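Local coordinates for SusD homolog (Bacteroides thetaiotaomicron, PDB 3SGH), which probably binds sugars at the outer membrane as a SusD-like lipoprotein, helping a gut bacterium take up glycans, at residues A[109-114]-A[315-320]. Numbering follows the deposited sequence.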
loop_
_atom_site.group_PDB
_atom_site.type_symbol
_atom_site.label_atom_id
_atom_site.label_comp_id
_atom_site.label_asym_id
_atom_site.label_seq_id
_atom_site.Cartn_x
_atom_site.Cartn_y
_atom_site.Cartn_z
ATOM N N ARG A 109 -9.600 -4.014 -12.042
ATOM C CA ARG A 109 -10.710 -3.899 -11.090
ATOM C C ARG A 109 -10.372 -4.520 -9.761
ATOM O O ARG A 109 -10.545 -3.898 -8.748
ATOM C CB ARG A 109 -11.942 -4.586 -11.648
ATOM C CG ARG A 109 -13.213 -4.433 -10.824
ATOM C CD ARG A 109 -14.299 -5.190 -11.455
ATOM N NE ARG A 109 -15.541 -5.111 -10.689
ATOM C CZ ARG A 109 -16.490 -6.030 -10.676
ATOM N NH1 ARG A 109 -16.331 -7.210 -11.295
ATOM N NH2 ARG A 109 -17.578 -5.783 -9.964
ATOM N N VAL A 110 -9.860 -5.759 -9.774
ATOM C CA VAL A 110 -9.453 -6.387 -8.534
ATOM C C VAL A 110 -8.394 -5.506 -7.839
ATOM O O VAL A 110 -8.475 -5.329 -6.633
ATOM C CB VAL A 110 -8.945 -7.834 -8.714
ATOM C CG1 VAL A 110 -8.200 -8.321 -7.403
ATOM C CG2 VAL A 110 -10.096 -8.829 -9.144
ATOM N N TYR A 111 -7.408 -4.962 -8.553
ATOM C CA TYR A 111 -6.323 -4.156 -7.918
ATOM C C TYR A 111 -6.926 -2.965 -7.157
ATOM O O TYR A 111 -6.597 -2.686 -5.981
ATOM C CB TYR A 111 -5.261 -3.641 -8.926
ATOM C CG TYR A 111 -4.034 -3.189 -8.169
ATOM C CD1 TYR A 111 -3.901 -1.863 -7.687
ATOM C CD2 TYR A 111 -3.037 -4.101 -7.859
ATOM C CE1 TYR A 111 -2.772 -1.500 -6.935
ATOM C CE2 TYR A 111 -1.926 -3.738 -7.132
ATOM C CZ TYR A 111 -1.798 -2.443 -6.681
ATOM O OH TYR A 111 -0.693 -2.125 -5.915
ATOM N N GLY A 112 -7.860 -2.308 -7.806
ATOM C CA GLY A 112 -8.457 -1.120 -7.266
ATOM C C GLY A 112 -9.357 -1.435 -6.099
ATOM O O GLY A 112 -9.382 -0.710 -5.105
HETATM N N MSE A 113 -10.138 -2.500 -6.247
HETATM C CA MSE A 113 -11.122 -2.831 -5.246
HETATM C C MSE A 113 -10.514 -3.542 -4.034
HETATM O O MSE A 113 -11.071 -3.456 -2.932
HETATM C CB MSE A 113 -12.258 -3.636 -5.851
HETATM C CG MSE A 113 -13.064 -2.768 -6.875
HETATM SE SE MSE A 113 -13.864 -1.193 -6.055
HETATM C CE MSE A 113 -13.074 0.174 -7.138
ATOM N N GLN A 114 -9.393 -4.240 -4.197
ATOM C CA GLN A 114 -8.728 -4.815 -3.020
ATOM C C GLN A 114 -8.173 -3.700 -2.141
ATOM O O GLN A 114 -8.213 -3.799 -0.931
ATOM C CB GLN A 114 -7.661 -5.845 -3.387
ATOM C CG GLN A 114 -6.456 -5.397 -4.184
ATOM C CD GLN A 114 -5.388 -4.659 -3.372
ATOM O OE1 GLN A 114 -5.158 -4.985 -2.223
ATOM N NE2 GLN A 114 -4.748 -3.654 -3.989
ATOM N N PRO A 315 5.860 3.932 -8.818
ATOM C CA PRO A 315 5.884 2.471 -8.655
ATOM C C PRO A 315 4.524 1.864 -8.348
ATOM O O PRO A 315 3.648 2.531 -7.765
ATOM C CB PRO A 315 6.794 2.254 -7.458
ATOM C CG PRO A 315 6.686 3.477 -6.682
ATOM C CD PRO A 315 6.480 4.610 -7.652
ATOM N N VAL A 316 4.333 0.617 -8.766
ATOM C CA VAL A 316 3.126 -0.132 -8.473
ATOM C C VAL A 316 3.477 -1.305 -7.535
ATOM O O VAL A 316 2.937 -1.404 -6.437
ATOM C CB VAL A 316 2.426 -0.645 -9.709
ATOM C CG1 VAL A 316 1.133 -1.435 -9.281
ATOM C CG2 VAL A 316 2.111 0.524 -10.705
HETATM N N MSE A 317 4.397 -2.175 -7.941
HETATM C CA MSE A 317 4.691 -3.335 -7.144
HETATM C C MSE A 317 6.078 -3.821 -7.456
HETATM O O MSE A 317 6.428 -3.962 -8.640
HETATM C CB MSE A 317 3.666 -4.424 -7.462
HETATM C CG MSE A 317 3.885 -5.708 -6.673
HETATM SE SE MSE A 317 2.637 -7.127 -7.331
HETATM C CE MSE A 317 1.152 -6.380 -6.542
ATOM N N TYR A 318 6.860 -4.092 -6.423
ATOM C CA TYR A 318 8.254 -4.465 -6.576
ATOM C C TYR A 318 8.488 -5.946 -6.419
ATOM O O TYR A 318 7.822 -6.612 -5.627
ATOM C CB TYR A 318 9.096 -3.775 -5.514
ATOM C CG TYR A 318 9.149 -2.262 -5.535
ATOM C CD1 TYR A 318 9.692 -1.570 -6.590
ATOM C CD2 TYR A 318 8.634 -1.535 -4.505
ATOM C CE1 TYR A 318 9.782 -0.201 -6.595
ATOM C CE2 TYR A 318 8.751 -0.139 -4.496
ATOM C CZ TYR A 318 9.339 0.516 -5.523
ATOM O OH TYR A 318 9.423 1.908 -5.461
ATOM N N ALA A 319 9.491 -6.459 -7.142
ATOM C CA ALA A 319 9.839 -7.866 -7.054
ATOM C C ALA A 319 10.162 -8.267 -5.594
ATOM O O ALA A 319 9.850 -9.396 -5.171
ATOM C CB ALA A 319 11.000 -8.214 -8.002
ATOM N N ALA A 320 10.766 -7.338 -4.835
ATOM C CA ALA A 320 11.088 -7.592 -3.418
ATOM C C ALA A 320 9.862 -8.035 -2.609
ATOM O O ALA A 320 9.984 -8.870 -1.712
ATOM C CB ALA A 320 11.766 -6.338 -2.770
#
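Y111 O, on helix 100-120, accepts a hydrogen bond from Q114 NE2 at 2.9 Å; the bond lies in the carbonyl plane on a lone pair but is bent, with an N-H...O angle of 137°. The Y111 ring beyond it reaches a classic beta bulge, where V316 and M317 both form backbone hydrogen bonds with S227 in the antiparallel pair of strands 227-229 and 314-317, within the alpha-alpha superhelix of this SusD homolog. The two backbones stay well apart, with CA of Y111 10.3 Å from CA of V316; with CG anti to the backbone N (chi1 -164°), the ring extends from the helix and spans that distance. Q114 NE2 sits 4.0 Å above one ring face, over its centre. M317, a selenomethionine, brings its methyl to the ring edge, CE lying 4.1 Å from Y111 CE2, because its chain bends at the last torsion (chi3 -74°). V316 CG1 approaches obliquely, 4.0 Å from Y111 CZ. Across this buried junction no hydrogen bond forms; Y111 OH is hydrogen-bonded instead to R194 NH1 on helix 181-198. Replacing Y111 with alanine would probably leave R194 without its phenol partner and open a gap beside both bulge residues. Y111 OH stays 3.7 Å from V316 O.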